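Long-range contact in NTD biosynthesis operon protein NtdA (Bacillus subtilis subsp. subtilis, PDB 4K2M), which catalyses the reversible pyridoxal phosphate-dependent transfer of an amino group from glutamate to 3-dehydro-glucose 6-phosphate, giving kanosamine 6-phosphate: residues I34-V46 and L306-K318. Numbering follows the deposited sequence.
Sequences IEDSIVNERWKQV and LERMKYLSLNNFK
In the conformer described, one of two modelled, R42 lies across Y311, with CG over the ring face, 3.7 Å from the ring centroid, in a CH-pi contact. The R42 chain bends at chi2 and runs on over the phenol. Its guanidinium stands steeply to the ring, planes 77° apart. In this conformer D85 takes both polar ends, by a salt bridge to R42 NH2 and a hydrogen bond to Y311 OH. The aliphatic part of K310 lies over one guanidinium face, and its NZ forms a salt bridge with E307.

W43 meets L314 and F317. L314 CD1 sits over one face of its six-membered ring, 3.9 Å from the centroid. The edge of the indole points at the face of F317 in an offset edge-to-face pair, planes at 68°. A water joins W43 NE1 to S313 O.

Between these groups lie the hydrogen bonds across the contact. S313 OG donates to N40 OD1 at 2.6 Å. The N40 amide is also held at its other end, where ND2 donates to E35 O in a nearly straight bond. The backbones bond through S313 N to V39 O (3.1 Å) and R42 N to K310 O (3.2 Å). A second water bridges V39 O, K310 O and L314 N.

Beyond K310, I38 crosses M309 at about a right angle, CD1 to CE 3.6 Å. V39 CG1 rests on M309 CG at 3.7 Å.

Here the additional N-terminal domain of this enzyme docks on its aspartate aminotransferase fold, where helix 299-308 gives way to helix 312-329. The axes of 41-46 and 312-318 cross at 77°. Helix 13-24 packs on W43 and F317, helix 103-116 on I38, V39 and M309, and helix 80-93 supplies D85 beside Y311.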
loop_
_atom_site.group_PDB
_atom_site.type_symbol
_atom_site.label_atom_id
_atom_site.label_comp_id
_atom_site.label_asym_id
_atom_site.label_seq_id
_atom_site.Cartn_x
_atom_site.Cartn_y
_atom_site.Cartn_z
ATOM N N ILE A 34 12.228 26.146 21.022
ATOM C CA ILE A 34 11.606 25.255 20.042
ATOM C C ILE A 34 12.631 24.828 19.001
ATOM O O ILE A 34 13.137 25.662 18.251
ATOM C CB ILE A 34 10.453 25.953 19.308
ATOM C CG1 ILE A 34 9.385 26.419 20.302
ATOM C CG2 ILE A 34 9.837 25.005 18.290
ATOM C CD1 ILE A 34 8.226 27.209 19.665
ATOM N N GLU A 35 12.946 23.537 18.937
ATOM C CA GLU A 35 13.870 23.078 17.910
ATOM C C GLU A 35 13.276 23.291 16.525
ATOM O O GLU A 35 12.070 23.089 16.301
ATOM C CB GLU A 35 14.261 21.617 18.126
ATOM C CG GLU A 35 14.989 21.400 19.452
ATOM C CD GLU A 35 15.498 19.983 19.621
ATOM O OE1 GLU A 35 15.222 19.138 18.735
ATOM O OE2 GLU A 35 16.172 19.722 20.643
ATOM N N ASP A 36 14.124 23.726 15.599
ATOM C CA ASP A 36 13.674 24.048 14.255
ATOM C C ASP A 36 13.429 22.762 13.481
ATOM O O ASP A 36 14.247 22.355 12.655
ATOM C CB ASP A 36 14.694 24.933 13.531
ATOM C CG ASP A 36 14.173 25.448 12.199
ATOM O OD1 ASP A 36 12.950 25.338 11.965
ATOM O OD2 ASP A 36 14.980 25.967 11.395
ATOM N N SER A 37 12.297 22.122 13.767
ATOM C CA SER A 37 11.888 20.918 13.058
ATOM C C SER A 37 10.427 21.055 12.628
ATOM O O SER A 37 9.630 21.719 13.285
ATOM C CB SER A 37 12.074 19.682 13.939
ATOM O OG SER A 37 11.606 18.517 13.272
ATOM N N ILE A 38 10.076 20.416 11.520
ATOM C CA ILE A 38 8.704 20.403 11.049
ATOM C C ILE A 38 7.747 19.903 12.142
ATOM O O ILE A 38 6.606 20.370 12.225
ATOM C CB ILE A 38 8.612 19.502 9.797
ATOM C CG1 ILE A 38 7.191 19.408 9.263
ATOM C CG2 ILE A 38 9.126 18.117 10.121
ATOM C CD1 ILE A 38 7.121 18.581 7.984
ATOM N N VAL A 39 8.213 18.974 12.974
ATOM C CA VAL A 39 7.344 18.330 13.968
ATOM C C VAL A 39 6.863 19.312 15.021
ATOM O O VAL A 39 5.894 19.038 15.731
ATOM C CB VAL A 39 7.995 17.110 14.665
ATOM C CG1 VAL A 39 8.320 16.032 13.655
ATOM C CG2 VAL A 39 9.256 17.509 15.468
ATOM N N ASN A 40 7.550 20.452 15.112
ATOM C CA ASN A 40 7.245 21.459 16.122
ATOM C C ASN A 40 6.446 22.628 15.568
ATOM O O ASN A 40 6.203 23.614 16.268
ATOM C CB ASN A 40 8.542 21.995 16.736
ATOM C CG ASN A 40 9.196 21.029 17.702
ATOM O OD1 ASN A 40 8.546 20.149 18.277
ATOM N ND2 ASN A 40 10.499 21.204 17.905
ATOM N N GLU A 41 6.020 22.540 14.314
ATOM C CA GLU A 41 5.411 23.702 13.669
ATOM C C GLU A 41 4.192 24.251 14.417
ATOM O O GLU A 41 4.035 25.471 14.560
ATOM C CB GLU A 41 5.082 23.412 12.200
ATOM C CG GLU A 41 6.299 23.477 11.280
ATOM C CD GLU A 41 6.887 24.877 11.194
ATOM O OE1 GLU A 41 8.126 25.013 11.301
ATOM O OE2 GLU A 41 6.110 25.840 11.014
ATOM N N ARG A 42 3.340 23.359 14.913
ATOM C CA ARG A 42 2.127 23.799 15.595
ATOM C C ARG A 42 2.399 24.359 16.992
ATOM O O ARG A 42 1.558 25.050 17.557
ATOM C CB ARG A 42 1.072 22.686 15.613
ATOM C CG ARG A 42 0.484 22.392 14.231
ATOM C CD ARG A 42 -0.268 23.612 13.695
ATOM N NE ARG A 42 -0.504 23.568 12.250
ATOM C CZ ARG A 42 0.304 24.106 11.340
ATOM N NH1 ARG A 42 1.416 24.726 11.719
ATOM N NH2 ARG A 42 0.004 24.022 10.047
ATOM N N TRP A 43 3.583 24.085 17.534
ATOM C CA TRP A 43 3.985 24.656 18.827
ATOM C C TRP A 43 4.270 26.153 18.686
ATOM O O TRP A 43 4.006 26.939 19.601
ATOM C CB TRP A 43 5.245 23.976 19.363
ATOM C CG TRP A 43 5.050 22.815 20.303
ATOM C CD1 TRP A 43 5.692 21.608 20.246
ATOM C CD2 TRP A 43 4.208 22.768 21.469
ATOM N NE1 TRP A 43 5.300 20.812 21.302
ATOM C CE2 TRP A 43 4.387 21.497 22.064
ATOM C CE3 TRP A 43 3.331 23.680 22.073
ATOM C CZ2 TRP A 43 3.713 21.107 23.221
ATOM C CZ3 TRP A 43 2.655 23.297 23.217
ATOM C CH2 TRP A 43 2.847 22.024 23.785
ATOM N N LYS A 44 4.812 26.537 17.531
ATOM C CA LYS A 44 5.248 27.917 17.274
ATOM C C LYS A 44 4.207 28.983 17.607
ATOM O O LYS A 44 4.501 29.955 18.313
ATOM C CB LYS A 44 5.675 28.082 15.815
ATOM C CG LYS A 44 7.019 27.460 15.466
ATOM C CD LYS A 44 7.354 27.743 14.006
ATOM C CE LYS A 44 8.856 27.793 13.765
ATOM N NZ LYS A 44 9.290 29.147 13.306
ATOM N N GLN A 45 2.997 28.816 17.091
ATOM C CA GLN A 45 1.947 29.797 17.345
ATOM C C GLN A 45 1.465 29.663 18.780
ATOM O O GLN A 45 1.205 30.658 19.468
ATOM C CB GLN A 45 0.774 29.596 16.380
ATOM C CG GLN A 45 -0.451 30.462 16.688
ATOM C CD GLN A 45 -0.203 31.953 16.477
ATOM O OE1 GLN A 45 0.581 32.354 15.612
ATOM N NE2 GLN A 45 -0.877 32.780 17.270
ATOM N N VAL A 46 1.368 28.413 19.226
ATOM C CA VAL A 46 0.795 28.097 20.523
ATOM C C VAL A 46 1.630 28.713 21.642
ATOM O O VAL A 46 1.094 29.319 22.569
ATOM C CB VAL A 46 0.676 26.557 20.698
ATOM C CG1 VAL A 46 0.495 26.188 22.149
ATOM C CG2 VAL A 46 -0.481 26.013 19.856
ATOM N N LEU A 306 3.839 15.190 5.220
ATOM C CA LEU A 306 4.604 16.398 5.487
ATOM C C LEU A 306 3.698 17.462 6.100
ATOM O O LEU A 306 4.177 18.372 6.774
ATOM C CB LEU A 306 5.278 16.905 4.212
ATOM C CG LEU A 306 6.455 16.023 3.804
ATOM C CD1 LEU A 306 6.878 16.262 2.363
ATOM C CD2 LEU A 306 7.640 16.255 4.753
ATOM N N GLU A 307 2.393 17.350 5.875
ATOM C CA GLU A 307 1.451 18.264 6.529
ATOM C C GLU A 307 1.100 17.781 7.922
ATOM O O GLU A 307 1.162 18.545 8.888
ATOM C CB GLU A 307 0.162 18.417 5.721
ATOM C CG GLU A 307 0.321 19.137 4.404
ATOM C CD GLU A 307 1.026 20.470 4.548
ATOM O OE1 GLU A 307 0.680 21.237 5.476
ATOM O OE2 GLU A 307 1.946 20.737 3.747
ATOM N N ARG A 308 0.724 16.512 8.046
ATOM C CA ARG A 308 0.234 16.030 9.333
ATOM C C ARG A 308 1.338 15.991 10.369
ATOM O O ARG A 308 1.063 16.076 11.562
ATOM C CB ARG A 308 -0.464 14.658 9.190
ATOM C CG ARG A 308 -1.700 14.732 8.276
ATOM C CD ARG A 308 -2.613 13.522 8.449
ATOM N NE ARG A 308 -3.297 13.590 9.737
ATOM C CZ ARG A 308 -4.036 12.629 10.278
ATOM N NH1 ARG A 308 -4.218 11.464 9.654
ATOM N NH2 ARG A 308 -4.616 12.856 11.456
ATOM N N MET A 309 2.587 15.884 9.919
ATOM C CA MET A 309 3.717 15.816 10.835
ATOM C C MET A 309 3.875 17.102 11.619
ATOM O O MET A 309 4.489 17.099 12.687
ATOM C CB MET A 309 5.020 15.525 10.078
ATOM C CG MET A 309 6.120 14.918 10.939
ATOM S SD MET A 309 7.508 14.338 9.927
ATOM C CE MET A 309 6.983 15.039 8.372
ATOM N N LYS A 310 3.326 18.197 11.097
ATOM C CA LYS A 310 3.440 19.491 11.771
ATOM C C LYS A 310 2.736 19.491 13.120
ATOM O O LYS A 310 2.980 20.370 13.954
ATOM C CB LYS A 310 2.865 20.596 10.889
ATOM C CG LYS A 310 3.583 20.733 9.558
ATOM C CD LYS A 310 2.830 21.686 8.644
ATOM C CE LYS A 310 3.627 21.927 7.371
ATOM N NZ LYS A 310 2.902 22.839 6.443
ATOM N N TYR A 311 1.877 18.499 13.327
ATOM C CA TYR A 311 1.069 18.391 14.538
ATOM C C TYR A 311 1.652 17.401 15.553
ATOM O O TYR A 311 1.142 17.294 16.667
ATOM C CB TYR A 311 -0.378 17.982 14.176
ATOM C CG TYR A 311 -1.111 19.007 13.334
ATOM C CD1 TYR A 311 -2.062 19.854 13.893
ATOM C CD2 TYR A 311 -0.843 19.128 11.975
ATOM C CE1 TYR A 311 -2.727 20.808 13.106
ATOM C CE2 TYR A 311 -1.499 20.073 11.187
ATOM C CZ TYR A 311 -2.430 20.906 11.755
ATOM O OH TYR A 311 -3.054 21.825 10.933
ATOM N N LEU A 312 2.726 16.699 15.192
ATOM C CA LEU A 312 3.215 15.574 16.007
ATOM C C LEU A 312 3.718 15.923 17.416
ATOM O O LEU A 312 3.314 15.296 18.396
ATOM C CB LEU A 312 4.282 14.767 15.247
ATOM C CG LEU A 312 4.931 13.600 15.991
ATOM C CD1 LEU A 312 3.862 12.606 16.467
ATOM C CD2 LEU A 312 5.973 12.908 15.088
ATOM N N SER A 313 4.600 16.910 17.537
ATOM C CA SER A 313 5.091 17.262 18.871
ATOM C C SER A 313 3.958 17.699 19.787
ATOM O O SER A 313 3.897 17.268 20.945
ATOM C CB SER A 313 6.159 18.344 18.805
ATOM O OG SER A 313 7.316 17.821 18.186
ATOM N N LEU A 314 3.066 18.543 19.274
ATOM C CA LEU A 314 1.933 19.013 20.079
ATOM C C LEU A 314 1.040 17.835 20.466
ATOM O O LEU A 314 0.623 17.707 21.613
ATOM C CB LEU A 314 1.110 20.047 19.322
ATOM C CG LEU A 314 -0.217 20.406 20.005
ATOM C CD1 LEU A 314 0.034 21.138 21.330
ATOM C CD2 LEU A 314 -1.123 21.225 19.092
ATOM N N ASN A 315 0.766 16.959 19.509
ATOM C CA ASN A 315 -0.106 15.819 19.780
ATOM C C ASN A 315 0.490 14.857 20.784
ATOM O O ASN A 315 -0.220 14.348 21.668
ATOM C CB ASN A 315 -0.483 15.088 18.485
ATOM C CG ASN A 315 -1.590 15.778 17.725
ATOM O OD1 ASN A 315 -2.283 16.667 18.252
ATOM N ND2 ASN A 315 -1.789 15.361 16.473
ATOM N N ASN A 316 1.787 14.596 20.668
ATOM C CA ASN A 316 2.430 13.708 21.630
ATOM C C ASN A 316 2.428 14.353 23.011
ATOM O O ASN A 316 2.230 13.668 24.014
ATOM C CB ASN A 316 3.849 13.319 21.198
ATOM C CG ASN A 316 3.874 12.028 20.396
ATOM O OD1 ASN A 316 2.840 11.596 19.871
ATOM N ND2 ASN A 316 5.044 11.395 20.313
ATOM N N PHE A 317 2.606 15.666 23.067
ATOM C CA PHE A 317 2.518 16.335 24.357
ATOM C C PHE A 317 1.108 16.186 24.954
ATOM O O PHE A 317 0.945 15.904 26.157
ATOM C CB PHE A 317 2.887 17.820 24.261
ATOM C CG PHE A 317 2.813 18.517 25.583
ATOM C CD1 PHE A 317 3.872 18.437 26.477
ATOM C CD2 PHE A 317 1.660 19.202 25.947
ATOM C CE1 PHE A 317 3.798 19.058 27.714
ATOM C CE2 PHE A 317 1.570 19.825 27.174
ATOM C CZ PHE A 317 2.635 19.761 28.061
ATOM N N LYS A 318 0.085 16.349 24.127
ATOM C CA LYS A 318 -1.282 16.227 24.635
ATOM C C LYS A 318 -1.541 14.818 25.161
ATOM O O LYS A 318 -2.204 14.651 26.185
ATOM C CB LYS A 318 -2.296 16.621 23.562
ATOM C CG LYS A 318 -2.352 18.151 23.318
ATOM C CD LYS A 318 -3.419 18.500 22.291
ATOM C CE LYS A 318 -4.809 18.517 22.928
ATOM N NZ LYS A 318 -5.858 18.820 21.892
HETATM O O HOH W 1 3.583 20.165 16.685
HETATM O O HOH W 2 6.064 18.398 22.425
#